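Local coordinates for protein glycoside hydrolase family 81 (Clostridium thermocellum, PDB 6FOP) that probably hydrolyses beta-1,3-glucans such as laminarin, as a family 81 glycoside hydrolase of the Clostridium thermocellum cellulosome, at residues E326-A331 with I362-R367; K344-L349 with S370-S375. All blocks are in the same frame, centred on the assembly; numbering follows the deposited sequence. Where two conformers were deposited one is given.

Contact 1: E326-A331 with I362-R367; sequences ELALQA and ISAKDR
The guanidinium of R367 lies flat over the backbone carbonyl oxygen of A328, with CZ 3.0 Å from A328 O, which sits above the centre of the group. The oxygen meets NE, NH1 and NH2 at angles too poor for a hydrogen bond, so any attraction is probably electrostatic; its own backbone partner is A331 N, 3.1 Å away. The last turn of helix 317-329, with its carbonyls directed this way, probably favours the nearby positive charge. A bend at chi3 (52°) turns NE out of the extended line of the side chain. A331 approaches the group obliquely, its CB 4.1 Å from R367 NH2. At the edge, water 1 lies in the guanidinium plane; it donates to L329 O (2.8 Å) and accepts a weak bond from R367 NH1. D332 adds a long, weak ion pair to NH2. The methyl of A364, one turn before R367, meets that of A328, CB to CB at 3.9 Å, and two small residues allow a close backbone approach here. F368 of helix 362-379 packs on L327, A328 and A331, while L327 also touches K348 and A352 of helix 339-359, so the contact lies where three consecutive helices converge.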
loop_
_atom_site.group_PDB
_atom_site.type_symbol
_atom_site.label_atom_id
_atom_site.label_comp_id
_atom_site.label_asym_id
_atom_site.label_seq_id
_atom_site.Cartn_x
_atom_site.Cartn_y
_atom_site.Cartn_z
ATOM N N GLU A 326 -30.170 -18.353 7.046
ATOM C CA GLU A 326 -29.516 -18.312 8.346
ATOM C C GLU A 326 -28.803 -16.958 8.516
ATOM O O GLU A 326 -28.900 -16.338 9.578
ATOM C CB GLU A 326 -28.551 -19.510 8.499
ATOM C CG GLU A 326 -29.296 -20.842 8.643
ATOM C CD GLU A 326 -28.459 -22.104 8.506
ATOM O OE1 GLU A 326 -27.247 -22.023 8.239
ATOM O OE2 GLU A 326 -29.044 -23.229 8.672
ATOM N N LEU A 327 -28.112 -16.504 7.481
ATOM C CA LEU A 327 -27.460 -15.210 7.544
ATOM C C LEU A 327 -28.467 -14.073 7.638
ATOM O O LEU A 327 -28.228 -13.090 8.348
ATOM C CB LEU A 327 -26.531 -15.031 6.340
ATOM C CG LEU A 327 -25.786 -13.699 6.290
ATOM C CD1 LEU A 327 -24.851 -13.499 7.473
ATOM C CD2 LEU A 327 -25.053 -13.605 4.983
ATOM N N ALA A 328 -29.575 -14.175 6.906
ATOM C CA ALA A 328 -30.577 -13.116 6.929
ATOM C C ALA A 328 -31.125 -12.869 8.330
ATOM O O ALA A 328 -31.428 -11.725 8.681
ATOM C CB ALA A 328 -31.689 -13.394 5.934
ATOM N N LEU A 329 -31.232 -13.920 9.139
ATOM C CA LEU A 329 -31.653 -13.731 10.541
ATOM C C LEU A 329 -30.702 -12.848 11.343
ATOM O O LEU A 329 -31.131 -12.223 12.332
ATOM C CB LEU A 329 -31.808 -15.067 11.260
ATOM C CG LEU A 329 -32.952 -15.939 10.766
ATOM C CD1 LEU A 329 -32.873 -17.274 11.483
ATOM C CD2 LEU A 329 -34.324 -15.296 10.947
ATOM N N GLN A 330 -29.431 -12.814 10.916
ATOM C CA GLN A 330 -28.382 -12.016 11.541
ATOM C C GLN A 330 -28.018 -10.768 10.757
ATOM O O GLN A 330 -26.992 -10.156 11.028
ATOM C CB GLN A 330 -27.136 -12.884 11.732
ATOM C CG GLN A 330 -27.377 -14.232 12.393
ATOM C CD GLN A 330 -28.158 -14.160 13.686
ATOM O OE1 GLN A 330 -28.967 -15.050 13.984
ATOM N NE2 GLN A 330 -27.916 -13.116 14.474
ATOM N N ALA A 331 -28.847 -10.364 9.801
ATOM C CA ALA A 331 -28.509 -9.239 8.911
ATOM C C ALA A 331 -28.279 -7.932 9.644
ATOM O O ALA A 331 -27.487 -7.104 9.174
ATOM C CB ALA A 331 -29.599 -9.029 7.858
ATOM N N ILE A 362 -35.777 -13.213 -2.325
ATOM C CA ILE A 362 -36.070 -11.788 -2.259
ATOM C C ILE A 362 -36.154 -11.330 -0.814
ATOM O O ILE A 362 -35.696 -10.238 -0.486
ATOM C CB ILE A 362 -37.338 -11.430 -3.059
ATOM C CG1 ILE A 362 -37.156 -11.831 -4.538
ATOM C CG2 ILE A 362 -37.697 -9.964 -2.892
ATOM C CD1 ILE A 362 -35.959 -11.254 -5.244
ATOM N N SER A 363 -36.700 -12.153 0.079
ATOM C CA SER A 363 -36.780 -11.795 1.501
ATOM C C SER A 363 -35.382 -11.507 2.056
ATOM O O SER A 363 -35.139 -10.502 2.738
ATOM C CB SER A 363 -37.401 -12.932 2.307
ATOM O OG SER A 363 -37.392 -12.614 3.687
ATOM N N ALA A 364 -34.464 -12.408 1.761
ATOM C CA ALA A 364 -33.090 -12.241 2.280
ATOM C C ALA A 364 -32.401 -11.064 1.581
ATOM O O ALA A 364 -31.750 -10.247 2.236
ATOM C CB ALA A 364 -32.285 -13.513 2.084
ATOM N N LYS A 365 -32.523 -10.985 0.252
ATOM C CA LYS A 365 -32.017 -9.820 -0.506
ATOM C C LYS A 365 -32.463 -8.516 0.121
ATOM O O LYS A 365 -31.648 -7.614 0.360
ATOM C CB LYS A 365 -32.448 -9.867 -1.987
ATOM C CG LYS A 365 -32.187 -8.595 -2.777
ATOM C CD LYS A 365 -33.161 -8.410 -3.917
ATOM C CE LYS A 365 -32.833 -7.162 -4.731
ATOM N NZ LYS A 365 -33.830 -6.998 -5.820
ATOM N N ASP A 366 -33.763 -8.399 0.357
ATOM C CA ASP A 366 -34.317 -7.178 0.907
ATOM C C ASP A 366 -33.760 -6.882 2.316
ATOM O O ASP A 366 -33.476 -5.713 2.638
ATOM C CB ASP A 366 -35.843 -7.256 0.968
ATOM C CG ASP A 366 -36.514 -7.159 -0.392
ATOM O OD1 ASP A 366 -35.878 -6.836 -1.418
ATOM O OD2 ASP A 366 -37.746 -7.439 -0.415
ATOM N N ARG A 367 -33.587 -7.921 3.141
ATOM C CA ARG A 367 -33.030 -7.706 4.477
ATOM C C ARG A 367 -31.579 -7.179 4.381
ATOM O O ARG A 367 -31.184 -6.273 5.093
ATOM C CB ARG A 367 -33.081 -8.980 5.312
ATOM C CG ARG A 367 -34.486 -9.253 5.820
ATOM C CD ARG A 367 -34.518 -10.037 7.120
ATOM N NE ARG A 367 -33.680 -9.471 8.187
ATOM C CZ ARG A 367 -33.678 -9.903 9.456
ATOM N NH1 ARG A 367 -34.487 -10.901 9.861
ATOM N NH2 ARG A 367 -32.855 -9.343 10.329
HETATM O O HOH W 1 -33.823 -11.869 13.099
#

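Contact 2: K344-L349 with S370-S375; sequences KHLGKL and SFMKSS
Segments 344-349 and 370-375 run roughly antiparallel, their N-to-C directions at 143° and their axes 10.3 Å apart at closest approach, with the CA atoms of L346 and M372 facing each other at 6.6 Å. F371 receives two side chains of the first segment. H345 presents its ring edge: CD2 is 3.6 Å from F371 CE2, which lies close to the imidazole plane, but it meets the F371 ring obliquely, although the two planes stand at 90°. H345 points toward the second segment with CG anti to the backbone N (chi1 -179°), and its NE2 is hydrogen-bonded to the carbonyl oxygen of A331, which should fix the rotation of the ring. L349 crosses F371 at about a right angle and brings CD1 to 3.8 Å from F371 CD2.

Helices 339-359 and 362-379 follow each other in the chain, joined by a short turn; the family 81 C-terminal domain belongs to the six-hairpin clan, whose members have an (alpha/alpha)6 barrel.

L349 and M372 slide past each other in opposite directions, with L349 CB 4.0 Å from M372 SD. L346 reaches across with CD2 over the backbone of M372, and both residues also touch A426 of helix 416-433, which covers this part of the interface. In the conformer of S375 described here, one of two, its OG lies 3.5 Å from L346 CD2. The same hydroxyl donates to F371 O at 2.8 Å, and S375 N bonds that oxygen from the opposite face of its carbonyl plane, so in this conformer the hydroxyl finds a partner within its own helix while S375 CB lies over one face of the F371 ring, offset toward the rim. One turn further along, D378 of this helix coordinates calcium.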
loop_
_atom_site.group_PDB
_atom_site.type_symbol
_atom_site.label_atom_id
_atom_site.label_comp_id
_atom_site.label_asym_id
_atom_site.label_seq_id
_atom_site.Cartn_x
_atom_site.Cartn_y
_atom_site.Cartn_z
ATOM N N LYS A 344 -16.608 -4.944 8.786
ATOM C CA LYS A 344 -16.571 -6.392 8.547
ATOM C C LYS A 344 -17.977 -6.951 8.283
ATOM O O LYS A 344 -18.160 -7.775 7.398
ATOM C CB LYS A 344 -15.921 -7.173 9.699
ATOM C CG LYS A 344 -14.390 -7.083 9.725
ATOM C CD LYS A 344 -13.743 -7.923 10.791
ATOM C CE LYS A 344 -13.834 -9.422 10.605
ATOM N NZ LYS A 344 -12.907 -10.035 9.609
ATOM N N HIS A 345 -18.954 -6.475 9.060
ATOM C CA HIS A 345 -20.327 -6.912 8.874
ATOM C C HIS A 345 -20.872 -6.469 7.511
ATOM O O HIS A 345 -21.517 -7.246 6.807
ATOM C CB HIS A 345 -21.184 -6.392 10.021
ATOM C CG HIS A 345 -22.610 -6.814 9.939
ATOM N ND1 HIS A 345 -23.021 -8.073 10.295
ATOM C CD2 HIS A 345 -23.717 -6.158 9.524
ATOM C CE1 HIS A 345 -24.318 -8.176 10.101
ATOM N NE2 HIS A 345 -24.767 -7.032 9.635
ATOM N N LEU A 346 -20.632 -5.211 7.146
ATOM C CA LEU A 346 -21.071 -4.706 5.838
ATOM C C LEU A 346 -20.444 -5.500 4.685
ATOM O O LEU A 346 -21.100 -5.770 3.678
ATOM C CB LEU A 346 -20.733 -3.240 5.664
ATOM C CG LEU A 346 -21.601 -2.282 6.469
ATOM C CD1 LEU A 346 -21.029 -0.860 6.352
ATOM C CD2 LEU A 346 -23.062 -2.301 6.011
ATOM N N GLY A 347 -19.186 -5.928 4.854
ATOM C CA GLY A 347 -18.546 -6.754 3.836
ATOM C C GLY A 347 -19.231 -8.125 3.700
ATOM O O GLY A 347 -19.431 -8.630 2.598
ATOM N N LYS A 348 -19.570 -8.720 4.844
ATOM C CA LYS A 348 -20.288 -9.994 4.882
ATOM C C LYS A 348 -21.610 -9.873 4.092
ATOM O O LYS A 348 -21.922 -10.742 3.264
ATOM C CB LYS A 348 -20.531 -10.393 6.332
ATOM C CG LYS A 348 -21.220 -11.719 6.469
ATOM C CD LYS A 348 -21.189 -12.283 7.865
ATOM C CE LYS A 348 -21.610 -11.411 8.970
ATOM N NZ LYS A 348 -21.342 -12.188 10.243
ATOM N N LEU A 349 -22.365 -8.804 4.351
ATOM C CA LEU A 349 -23.622 -8.608 3.601
ATOM C C LEU A 349 -23.376 -8.380 2.097
ATOM O O LEU A 349 -24.110 -8.880 1.241
ATOM C CB LEU A 349 -24.451 -7.491 4.174
ATOM C CG LEU A 349 -24.865 -7.655 5.644
ATOM C CD1 LEU A 349 -25.885 -6.609 6.020
ATOM C CD2 LEU A 349 -25.356 -9.009 6.043
ATOM N N SER A 370 -31.578 -3.540 2.733
ATOM C CA SER A 370 -32.166 -2.591 3.682
ATOM C C SER A 370 -31.169 -2.206 4.764
ATOM O O SER A 370 -31.025 -1.035 5.113
ATOM C CB SER A 370 -33.422 -3.173 4.336
ATOM O OG SER A 370 -33.949 -2.301 5.320
ATOM N N PHE A 371 -30.495 -3.211 5.331
ATOM C CA PHE A 371 -29.510 -2.938 6.376
ATOM C C PHE A 371 -28.288 -2.198 5.825
ATOM O O PHE A 371 -27.794 -1.272 6.464
ATOM C CB PHE A 371 -29.085 -4.196 7.157
ATOM C CG PHE A 371 -28.312 -3.857 8.406
ATOM C CD1 PHE A 371 -28.985 -3.425 9.531
ATOM C CD2 PHE A 371 -26.927 -3.866 8.427
ATOM C CE1 PHE A 371 -28.319 -3.076 10.688
ATOM C CE2 PHE A 371 -26.250 -3.534 9.599
ATOM C CZ PHE A 371 -26.940 -3.136 10.717
ATOM N N MET A 372 -27.839 -2.589 4.637
ATOM C CA MET A 372 -26.714 -1.908 4.024
ATOM C C MET A 372 -27.039 -0.428 3.807
ATOM O O MET A 372 -26.271 0.462 4.179
ATOM C CB MET A 372 -26.342 -2.565 2.692
ATOM C CG MET A 372 -25.728 -3.938 2.880
ATOM S SD MET A 372 -25.745 -4.963 1.381
ATOM C CE MET A 372 -24.484 -4.133 0.393
ATOM N N LYS A 373 -28.196 -0.153 3.203
ATOM C CA LYS A 373 -28.586 1.223 2.954
ATOM C C LYS A 373 -28.824 1.975 4.250
ATOM O O LYS A 373 -28.302 3.084 4.428
ATOM C CB LYS A 373 -29.825 1.293 2.068
ATOM C CG LYS A 373 -29.603 0.970 0.597
ATOM C CD LYS A 373 -30.898 1.165 -0.199
ATOM C CE LYS A 373 -30.700 1.130 -1.697
ATOM N NZ LYS A 373 -31.990 1.402 -2.401
ATOM N N SER A 374 -29.650 1.452 5.156
ATOM C CA SER A 374 -30.005 2.228 6.344
ATOM C C SER A 374 -28.750 2.520 7.182
ATOM O O SER A 374 -28.596 3.619 7.727
ATOM C CB SER A 374 -31.091 1.540 7.168
ATOM O OG SER A 374 -30.657 0.285 7.684
ATOM N N SER A 375 -27.853 1.543 7.276
ATOM C CA SER A 375 -26.673 1.773 8.090
ATOM C C SER A 375 -25.706 2.755 7.422
ATOM O O SER A 375 -25.176 3.608 8.116
ATOM C CB SER A 375 -25.994 0.477 8.495
ATOM O OG SER A 375 -25.425 -0.152 7.379
#

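How the contacts relate
From the N terminus the chain runs through 326-331, where helix 317-329 gives way to loop, then 344-349 in helix 339-359, and turns back into helix 362-379, which carries both 362-367 and 370-375. Contact 1 closes a loop of 30 residues, mostly helical, that includes the whole of helix 339-359; contact 2 closes one of 20. The two loops cross, since the segments of one contact alternate along the chain with those of the other. Their centres lie about 11 Å apart and they adjoin at A331, whose carbonyl also packs against F371 and L349. Together they tie helices 317-329 and 339-359 of the family 81 C-terminal domain to the same helix, 362-379.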